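Local atomic coordinates of octenoyl-coa reductase/carboxylase (Streptomyces sp., PDB entry 4A0S), a protein that carboxylates and reduces 2-octenoyl-CoA with NADPH, supplying an unusual extender unit for cinnabaramide polyketide biosynthesis. Residues I238-V252 with V261-A273. Numbering follows the deposited sequence.
Sequences IQFVKNGGGIPVAVV and VRALGCDLVINRA. With NAP (NADP nicotinamide-adenine-dinucleotide phosphate), chain F.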
ATOM      1  N   ILE A 238       1.125 -17.806  15.184  1.00 17.32           N
ATOM      2  CA  ILE A 238       2.127 -18.808  14.802  1.00 17.60           C
ATOM      3  C   ILE A 238       1.769 -19.487  13.485  1.00 17.53           C
ATOM      4  O   ILE A 238       2.614 -19.662  12.611  1.00 17.65           O
ATOM      5  CB  ILE A 238       2.295 -19.889  15.899  1.00 17.90           C
ATOM      6  CG1 ILE A 238       3.065 -19.310  17.077  1.00 18.10           C
ATOM      7  CG2 ILE A 238       2.985 -21.147  15.331  1.00 18.19           C
ATOM      8  CD1 ILE A 238       2.826 -20.060  18.380  1.00 18.34           C
ATOM      9  N   GLN A 239       0.508 -19.866  13.350  1.00 17.36           N
ATOM     10  CA  GLN A 239       0.082 -20.607  12.182  1.00 17.35           C
ATOM     11  C   GLN A 239       0.079 -19.752  10.935  1.00 17.15           C
ATOM     12  O   GLN A 239       0.502 -20.206   9.870  1.00 17.27           O
ATOM     13  CB  GLN A 239      -1.283 -21.192  12.425  1.00 17.26           C
ATOM     14  CG  GLN A 239      -1.272 -22.215  13.524  1.00 17.52           C
ATOM     15  CD  GLN A 239      -2.544 -22.973  13.511  1.00 17.50           C
ATOM     16  OE1 GLN A 239      -2.806 -23.728  12.577  1.00 17.59           O
ATOM     17  NE2 GLN A 239      -3.390 -22.715  14.489  1.00 17.41           N
ATOM     18  N   PHE A 240      -0.382 -18.517  11.065  1.00 16.89           N
ATOM     19  CA  PHE A 240      -0.359 -17.604   9.934  1.00 16.73           C
ATOM     20  C   PHE A 240       1.078 -17.298   9.521  1.00 16.91           C
ATOM     21  O   PHE A 240       1.372 -17.225   8.330  1.00 16.93           O
ATOM     22  CB  PHE A 240      -1.094 -16.322  10.254  1.00 16.47           C
ATOM     23  CG  PHE A 240      -2.552 -16.517  10.447  1.00 16.31           C
ATOM     24  CD1 PHE A 240      -3.286 -17.306   9.563  1.00 16.30           C
ATOM     25  CD2 PHE A 240      -3.201 -15.933  11.521  1.00 16.20           C
ATOM     26  CE1 PHE A 240      -4.668 -17.497   9.756  1.00 16.18           C
ATOM     27  CE2 PHE A 240      -4.562 -16.126  11.714  1.00 16.07           C
ATOM     28  CZ  PHE A 240      -5.290 -16.895  10.824  1.00 16.06           C
ATOM     29  N   VAL A 241       1.962 -17.151  10.498  1.00 17.07           N
ATOM     30  CA  VAL A 241       3.362 -16.882  10.191  1.00 17.28           C
ATOM     31  C   VAL A 241       3.933 -18.076   9.429  1.00 17.53           C
ATOM     32  O   VAL A 241       4.472 -17.947   8.317  1.00 17.78           O
ATOM     33  CB  VAL A 241       4.170 -16.561  11.448  1.00 17.45           C
ATOM     34  CG1 VAL A 241       5.661 -16.403  11.087  1.00 17.73           C
ATOM     35  CG2 VAL A 241       3.645 -15.268  12.093  1.00 17.25           C
ATOM     36  N   LYS A 242       3.756 -19.253   9.996  1.00 17.71           N
ATOM     37  CA  LYS A 242       4.284 -20.459   9.384  1.00 18.15           C
ATOM     38  C   LYS A 242       3.655 -20.660   8.018  1.00 17.90           C
ATOM     39  O   LYS A 242       4.361 -20.815   7.033  1.00 18.07           O
ATOM     40  CB  LYS A 242       4.025 -21.656  10.275  1.00 18.23           C
ATOM     41  CG  LYS A 242       4.942 -21.692  11.488  1.00 20.34           C
ATOM     42  CD  LYS A 242       4.693 -22.930  12.338  1.00 21.70           C
ATOM     43  CE  LYS A 242       5.022 -24.210  11.541  1.00 25.84           C
ATOM     44  NZ  LYS A 242       6.490 -24.308  11.171  1.00 25.62           N
ATOM     45  N   ASN A 243       2.323 -20.612   7.963  1.00 17.64           N
ATOM     46  CA  ASN A 243       1.623 -20.844   6.711  1.00 17.59           C
ATOM     47  C   ASN A 243       1.996 -19.824   5.652  1.00 17.50           C
ATOM     48  O   ASN A 243       1.964 -20.127   4.452  1.00 17.61           O
ATOM     49  CB  ASN A 243       0.109 -20.882   6.899  1.00 17.35           C
ATOM     50  CG  ASN A 243      -0.618 -21.368   5.653  1.00 17.39           C
ATOM     51  OD1 ASN A 243      -0.386 -22.486   5.180  1.00 17.69           O
ATOM     52  ND2 ASN A 243      -1.511 -20.534   5.121  1.00 17.13           N
ATOM     53  N   GLY A 244       2.352 -18.624   6.107  1.00 17.34           N
ATOM     54  CA  GLY A 244       2.770 -17.546   5.213  1.00 17.27           C
ATOM     55  C   GLY A 244       4.203 -17.680   4.732  1.00 17.58           C
ATOM     56  O   GLY A 244       4.646 -16.872   3.928  1.00 17.59           O
ATOM     57  N   GLY A 245       4.922 -18.703   5.209  1.00 17.86           N
ATOM     58  CA  GLY A 245       6.322 -18.883   4.849  1.00 18.20           C
ATOM     59  C   GLY A 245       7.205 -17.977   5.677  1.00 18.22           C
ATOM     60  O   GLY A 245       8.361 -17.731   5.343  1.00 18.46           O
ATOM     61  N   GLY A 246       6.628 -17.470   6.762  1.00 17.99           N
ATOM     62  CA  GLY A 246       7.352 -16.644   7.702  1.00 18.04           C
ATOM     63  C   GLY A 246       8.024 -17.499   8.758  1.00 18.33           C
ATOM     64  O   GLY A 246       7.885 -18.729   8.779  1.00 18.48           O
ATOM     65  N   ILE A 247       8.759 -16.837   9.633  1.00 18.45           N
ATOM     66  CA  ILE A 247       9.549 -17.531  10.629  1.00 18.93           C
ATOM     67  C   ILE A 247       9.063 -16.991  11.964  1.00 18.66           C
ATOM     68  O   ILE A 247       9.393 -15.861  12.323  1.00 18.65           O
ATOM     69  CB  ILE A 247      11.046 -17.282  10.430  1.00 19.35           C
ATOM     70  CG1 ILE A 247      11.516 -17.899   9.104  1.00 20.34           C
ATOM     71  CG2 ILE A 247      11.838 -17.886  11.566  1.00 20.51           C
ATOM     72  CD1 ILE A 247      12.637 -17.141   8.424  1.00 21.88           C
ATOM     73  N   PRO A 248       8.232 -17.774  12.674  1.00 18.60           N
ATOM     74  CA  PRO A 248       7.729 -17.241  13.930  1.00 18.52           C
ATOM     75  C   PRO A 248       8.753 -17.444  15.021  1.00 18.91           C
ATOM     76  O   PRO A 248       9.419 -18.476  15.054  1.00 19.34           O
ATOM     77  CB  PRO A 248       6.494 -18.095  14.194  1.00 18.36           C
ATOM     78  CG  PRO A 248       6.847 -19.433  13.615  1.00 18.58           C
ATOM     79  CD  PRO A 248       7.746 -19.147  12.416  1.00 18.66           C
ATOM     80  N   VAL A 249       8.920 -16.456  15.884  1.00 18.94           N
ATOM     81  CA  VAL A 249       9.665 -16.689  17.101  1.00 19.33           C
ATOM     82  C   VAL A 249       8.714 -16.453  18.265  1.00 19.42           C
ATOM     83  O   VAL A 249       8.233 -15.347  18.486  1.00 19.04           O
ATOM     84  CB  VAL A 249      10.950 -15.846  17.199  1.00 19.83           C
ATOM     85  CG1 VAL A 249      11.720 -16.216  18.439  1.00 20.19           C
ATOM     86  CG2 VAL A 249      11.827 -16.085  15.983  1.00 19.73           C
ATOM     87  N   ALA A 250       8.421 -17.530  18.980  1.00 19.89           N
ATOM     88  CA  ALA A 250       7.472 -17.475  20.057  1.00 19.93           C
ATOM     89  C   ALA A 250       8.168 -16.952  21.286  1.00 20.95           C
ATOM     90  O   ALA A 250       9.264 -17.389  21.610  1.00 21.25           O
ATOM     91  CB  ALA A 250       6.902 -18.862  20.318  1.00 20.01           C
ATOM     92  N   VAL A 251       7.526 -16.017  21.974  1.00 21.03           N
ATOM     93  CA  VAL A 251       7.951 -15.656  23.310  1.00 21.96           C
ATOM     94  C   VAL A 251       6.916 -16.204  24.262  1.00 22.37           C
ATOM     95  O   VAL A 251       5.735 -15.869  24.172  1.00 22.05           O
ATOM     96  CB  VAL A 251       8.123 -14.148  23.502  1.00 21.81           C
ATOM     97  CG1 VAL A 251       8.782 -13.869  24.854  1.00 23.11           C
ATOM     98  CG2 VAL A 251       8.939 -13.573  22.374  1.00 21.33           C
ATOM     99  N   VAL A 252       7.365 -17.078  25.159  1.00 23.31           N
ATOM    100  CA  VAL A 252       6.479 -17.673  26.148  1.00 24.02           C
ATOM    101  C   VAL A 252       7.099 -17.498  27.530  1.00 25.20           C
ATOM    102  O   VAL A 252       8.303 -17.255  27.655  1.00 25.63           O
ATOM    103  CB  VAL A 252       6.238 -19.185  25.886  1.00 23.91           C
ATOM    104  CG1 VAL A 252       5.491 -19.400  24.575  1.00 23.47           C
ATOM    105  CG2 VAL A 252       7.546 -19.972  25.923  1.00 24.29           C
ATOM    106  N   VAL A 261       3.540 -23.937  21.946  1.00 21.63           N
ATOM    107  CA  VAL A 261       3.943 -23.309  20.676  1.00 21.42           C
ATOM    108  C   VAL A 261       4.758 -24.270  19.802  1.00 21.76           C
ATOM    109  O   VAL A 261       4.712 -24.187  18.578  1.00 21.71           O
ATOM    110  CB  VAL A 261       4.710 -21.972  20.857  1.00 21.62           C
ATOM    111  CG1 VAL A 261       3.869 -20.947  21.599  1.00 21.53           C
ATOM    112  CG2 VAL A 261       6.037 -22.182  21.577  1.00 21.32           C
ATOM    113  N   ARG A 262       5.493 -25.189  20.414  1.00 22.13           N
ATOM    114  CA  ARG A 262       6.227 -26.156  19.605  0.70 22.30           C
ATOM    115  C   ARG A 262       5.252 -27.096  18.935  1.00 22.50           C
ATOM    116  O   ARG A 262       5.446 -27.477  17.790  1.00 22.41           O
ATOM    117  CB  ARG A 262       7.238 -26.923  20.445  0.70 22.82           C
ATOM    118  CG  ARG A 262       8.343 -26.055  20.903  0.70 22.11           C
ATOM    119  CD  ARG A 262       9.440 -26.845  21.557  0.70 21.82           C
ATOM    120  NE  ARG A 262      10.558 -25.951  21.771  0.70 21.96           N
ATOM    121  CZ  ARG A 262      11.446 -25.634  20.835  0.70 22.53           C
ATOM    122  NH1 ARG A 262      11.358 -26.163  19.623  0.70 21.98           N
ATOM    123  NH2 ARG A 262      12.425 -24.781  21.115  0.70 23.17           N
ATOM    124  N   ALA A 263       4.173 -27.437  19.644  1.00 22.68           N
ATOM    125  CA  ALA A 263       3.133 -28.312  19.101  1.00 23.10           C
ATOM    126  C   ALA A 263       2.431 -27.678  17.905  1.00 22.96           C
ATOM    127  O   ALA A 263       1.863 -28.379  17.059  1.00 23.10           O
ATOM    128  CB  ALA A 263       2.123 -28.679  20.190  1.00 23.08           C
ATOM    129  N   LEU A 264       2.467 -26.345  17.844  1.00 22.88           N
ATOM    130  CA  LEU A 264       1.996 -25.599  16.683  1.00 22.64           C
ATOM    131  C   LEU A 264       3.091 -25.432  15.625  1.00 23.05           C
ATOM    132  O   LEU A 264       2.891 -24.766  14.605  1.00 23.49           O
ATOM    133  CB  LEU A 264       1.496 -24.225  17.124  1.00 21.97           C
ATOM    134  CG  LEU A 264       0.344 -24.221  18.131  1.00 21.97           C
ATOM    135  CD1 LEU A 264       0.198 -22.825  18.712  1.00 21.42           C
ATOM    136  CD2 LEU A 264      -0.945 -24.650  17.499  1.00 20.18           C
ATOM    137  N   GLY A 265       4.252 -26.024  15.860  1.00 23.59           N
ATOM    138  CA  GLY A 265       5.315 -25.971  14.871  1.00 24.00           C
ATOM    139  C   GLY A 265       6.148 -24.708  14.927  1.00 24.05           C
ATOM    140  O   GLY A 265       6.924 -24.419  13.997  1.00 24.29           O
ATOM    141  N   CYS A 266       6.000 -23.947  16.010  1.00 23.74           N
ATOM    142  CA  CYS A 266       6.937 -22.872  16.278  1.00 23.40           C
ATOM    143  C   CYS A 266       8.134 -23.441  17.013  1.00 24.43           C
ATOM    144  O   CYS A 266       8.062 -23.679  18.229  1.00 24.48           O
ATOM    145  CB  CYS A 266       6.294 -21.812  17.151  1.00 23.12           C
ATOM    146  SG  CYS A 266       7.323 -20.364  17.238  1.00 22.48           S
ATOM    147  N   ASP A 267       9.231 -23.680  16.295  1.00 24.66           N
ATOM    148  CA  ASP A 267      10.384 -24.298  16.932  1.00 25.24           C
ATOM    149  C   ASP A 267      11.418 -23.292  17.405  1.00 24.88           C
ATOM    150  O   ASP A 267      12.390 -23.670  18.072  1.00 25.71           O
ATOM    151  CB  ASP A 267      11.032 -25.349  16.030  1.00 26.37           C
ATOM    152  CG  ASP A 267      11.843 -24.742  14.935  1.00 28.76           C
ATOM    153  OD1 ASP A 267      11.265 -23.984  14.134  1.00 30.44           O
ATOM    154  OD2 ASP A 267      13.067 -25.028  14.880  1.00 34.91           O
ATOM    155  N   LEU A 268      11.213 -22.026  17.061  1.00 23.56           N
ATOM    156  CA  LEU A 268      12.022 -20.955  17.613  1.00 23.31           C
ATOM    157  C   LEU A 268      11.251 -20.334  18.748  1.00 22.90           C
ATOM    158  O   LEU A 268      10.201 -19.710  18.556  1.00 21.71           O
ATOM    159  CB  LEU A 268      12.371 -19.905  16.566  1.00 22.85           C
ATOM    160  CG  LEU A 268      13.091 -20.447  15.330  1.00 23.10           C
ATOM    161  CD1 LEU A 268      13.353 -19.291  14.395  1.00 22.22           C
ATOM    162  CD2 LEU A 268      14.384 -21.192  15.691  1.00 24.61           C
ATOM    163  N   VAL A 269      11.767 -20.557  19.945  1.00 23.40           N
ATOM    164  CA  VAL A 269      11.073 -20.170  21.138  1.00 23.46           C
ATOM    165  C   VAL A 269      12.021 -19.446  22.058  1.00 24.21           C
ATOM    166  O   VAL A 269      13.166 -19.865  22.258  1.00 24.42           O
ATOM    167  CB  VAL A 269      10.489 -21.398  21.856  1.00 23.56           C
ATOM    168  CG1 VAL A 269       9.632 -20.964  23.021  1.00 23.36           C
ATOM    169  CG2 VAL A 269       9.695 -22.231  20.867  1.00 22.91           C
ATOM    170  N   ILE A 270      11.532 -18.331  22.585  1.00 24.34           N
ATOM    171  CA  ILE A 270      12.250 -17.562  23.586  1.00 25.32           C
ATOM    172  C   ILE A 270      11.429 -17.609  24.865  1.00 26.12           C
ATOM    173  O   ILE A 270      10.280 -17.177  24.881  1.00 25.21           O
ATOM    174  CB  ILE A 270      12.467 -16.084  23.145  1.00 25.05           C
ATOM    175  CG1 ILE A 270      13.421 -15.995  21.952  1.00 24.47           C
ATOM    176  CG2 ILE A 270      12.997 -15.242  24.289  1.00 24.87           C
ATOM    177  CD1 ILE A 270      13.513 -14.589  21.326  1.00 23.38           C
ATOM    178  N   ASN A 271      12.003 -18.154  25.934  1.00 27.82           N
ATOM    179  CA  ASN A 271      11.348 -18.044  27.223  1.00 29.65           C
ATOM    180  C   ASN A 271      11.681 -16.668  27.790  1.00 30.95           C
ATOM    181  O   ASN A 271      12.847 -16.297  27.872  1.00 31.24           O
ATOM    182  CB  ASN A 271      11.783 -19.162  28.171  1.00 30.03           C
ATOM    183  CG  ASN A 271      10.935 -19.212  29.423  1.00 31.51           C
ATOM    184  OD1 ASN A 271      10.822 -18.218  30.153  1.00 31.68           O
ATOM    185  ND2 ASN A 271      10.308 -20.368  29.675  1.00 31.66           N
ATOM    186  N   ARG A 272      10.669 -15.900  28.178  1.00 32.56           N
ATOM    187  CA  ARG A 272      10.939 -14.542  28.639  1.00 33.16           C
ATOM    188  C   ARG A 272      11.687 -14.432  29.977  1.00 34.14           C
ATOM    189  O   ARG A 272      12.151 -13.359  30.329  1.00 33.30           O
ATOM    190  CB  ARG A 272       9.683 -13.673  28.606  1.00 32.40           C
ATOM    191  CG  ARG A 272       8.614 -14.061  29.609  1.00 35.05           C
ATOM    192  CD  ARG A 272       7.792 -12.843  29.983  1.00 33.83           C
ATOM    193  NE  ARG A 272       6.875 -12.466  28.920  1.00 31.90           N
ATOM    194  CZ  ARG A 272       6.057 -11.416  28.968  1.00 31.45           C
ATOM    195  NH1 ARG A 272       6.038 -10.626  30.037  1.00 31.14           N
ATOM    196  NH2 ARG A 272       5.242 -11.165  27.949  1.00 28.33           N
ATOM    197  N   ALA A 273      11.815 -15.539  30.707  1.00 37.41           N
ATOM    198  CA  ALA A 273      12.711 -15.601  31.872  1.00 39.13           C
ATOM    199  C   ALA A 273      14.182 -15.678  31.438  1.00 40.79           C
ATOM    200  O   ALA A 273      15.072 -15.149  32.111  1.00 40.96           O
ATOM    201  CB  ALA A 273      12.360 -16.782  32.737  1.00 41.47           C
TER
HETATM  202  PA  NAP F1447      -4.743 -15.524  26.063  1.00  5.60           P
HETATM  203  O1A NAP F1447      -5.287 -16.781  25.287  1.00  7.99           O
HETATM  204  O2A NAP F1447      -4.889 -15.540  27.556  1.00  7.57           O
HETATM  205  O5B NAP F1447      -3.248 -15.429  25.712  1.00  8.14           O
HETATM  206  C5B NAP F1447      -2.553 -14.290  26.177  1.00  9.24           C
HETATM  207  C4B NAP F1447      -1.091 -14.689  26.287  1.00  8.98           C
HETATM  208  O4B NAP F1447      -0.401 -13.506  26.713  1.00  7.77           O
HETATM  209  C3B NAP F1447      -0.836 -15.778  27.352  1.00  7.70           C
HETATM  210  O3B NAP F1447      -0.411 -16.921  26.640  1.00  8.15           O
HETATM  211  C2B NAP F1447       0.376 -15.278  28.123  1.00  8.37           C
HETATM  212  O2B NAP F1447       1.602 -15.683  27.518  1.00  8.43           O
HETATM  213  C1B NAP F1447       0.291 -13.798  28.010  1.00  8.36           C
HETATM  214  N9A NAP F1447      -0.586 -13.302  29.101  1.00 13.12           N
HETATM  215  C8A NAP F1447      -1.646 -13.893  29.677  1.00 16.20           C
HETATM  216  N7A NAP F1447      -2.183 -13.086  30.601  1.00 13.35           N
HETATM  217  C5A NAP F1447      -1.446 -11.984  30.593  1.00 14.95           C
HETATM  218  C6A NAP F1447      -1.501 -10.831  31.337  1.00 14.65           C
HETATM  219  N6A NAP F1447      -2.464 -10.673  32.243  1.00 16.70           N
HETATM  220  N1A NAP F1447      -0.603  -9.889  31.096  1.00 12.42           N
HETATM  221  C2A NAP F1447       0.332 -10.038  30.161  1.00 11.40           C
HETATM  222  N3A NAP F1447       0.437 -11.135  29.444  1.00 13.73           N
HETATM  223  C4A NAP F1447      -0.449 -12.114  29.649  1.00 13.93           C
HETATM  224  O3  NAP F1447      -5.422 -14.185  25.505  1.00  5.52           O
HETATM  225  PN  NAP F1447      -5.517 -13.825  23.941  1.00  3.29           P
HETATM  226  O1N NAP F1447      -6.933 -14.386  23.560  1.00  3.54           O
HETATM  227  O2N NAP F1447      -4.326 -14.266  23.130  1.00  4.92           O
HETATM  228  O5D NAP F1447      -5.624 -12.241  24.101  1.00  2.78           O
HETATM  229  C5D NAP F1447      -4.419 -11.590  24.490  1.00  2.00           C
HETATM  230  C4D NAP F1447      -4.758 -10.127  24.536  1.00  3.10           C
HETATM  231  O4D NAP F1447      -5.232  -9.773  23.190  1.00  8.66           O
HETATM  232  C3D NAP F1447      -5.920  -9.804  25.475  1.00  8.53           C
HETATM  233  O3D NAP F1447      -5.522  -8.552  26.072  1.00 10.58           O
HETATM  234  C2D NAP F1447      -7.107  -9.624  24.553  1.00  6.73           C
HETATM  235  O2D NAP F1447      -8.087  -8.717  25.112  1.00 10.19           O
HETATM  236  C1D NAP F1447      -6.396  -8.927  23.410  1.00  7.52           C
HETATM  237  N1N NAP F1447      -7.125  -9.263  22.210  1.00  7.99           N
HETATM  238  C2N NAP F1447      -7.462  -8.220  21.374  1.00  6.94           C
HETATM  239  C3N NAP F1447      -8.143  -8.561  20.240  1.00  7.02           C
HETATM  240  C7N NAP F1447      -8.516  -7.438  19.352  1.00  4.75           C
HETATM  241  O7N NAP F1447      -8.136  -6.282  19.564  1.00  7.85           O
HETATM  242  N7N NAP F1447      -9.308  -7.811  18.383  1.00  2.01           N
HETATM  243  C4N NAP F1447      -8.483  -9.881  19.931  1.00  8.98           C
HETATM  244  C5N NAP F1447      -8.138 -10.939  20.754  1.00  8.81           C
HETATM  245  C6N NAP F1447      -7.442 -10.621  21.909  1.00  9.99           C
HETATM  246  P2B NAP F1447       2.901 -15.566  28.460  1.00 12.20           P
HETATM  247  O1X NAP F1447       3.855 -16.533  27.561  1.00 12.30           O
HETATM  248  O2X NAP F1447       3.472 -14.060  28.467  1.00 15.96           O
HETATM  249  O3X NAP F1447       2.390 -16.128  29.765  1.00 11.34           O
HETATM  250  O   HOH W   1       9.577 -21.120  14.330  1.00  2.00           O
HETATM  251  O   HOH W   2       5.207 -13.498  26.196  1.00  2.00           O
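Ile238 has CG1 anti to its carbonyl carbon (chi1 -74°), and its extended chain carries CD1 to a tight 3.5 Å from Val261 CG1. The two side chains cross at about a right angle. Cys266 has SG anti to the backbone N (chi1 -170°), which places the sulfur 3.5 Å from Ala250 CB and against the ring of Pro248. Ile238 CD1 also meets Leu264 CD1, while its CG2 branch lies 3.8 Å from Cys266 CB. With an alanine in place of Ile238, Val261 and Leu264 are likely to lose their shared partner, leaving a gap between helices 232-243 and 255-263. At the helix surface, Lys242 bends back so that NZ bonds Gly265 O (2.9 Å) from above the carbonyl plane.

Strands 247-252 and 269-271 run parallel within the Rossmann beta-alpha-beta unit. Ile270 is gripped twice: its N donates to Ala250 O (2.6 Å) and its O accepts from Val252 N. Arg272 N then bonds Val252 O (2.8 Å). NADP O2X lies over one face of the Arg272 guanidinium, 3.4 Å from NH2, while water 2 at its edge links NH2, Val251 O and O2X. The positive guanidinium is likely to offset part of the 2'-phosphate charge, consistent with binding of NADP.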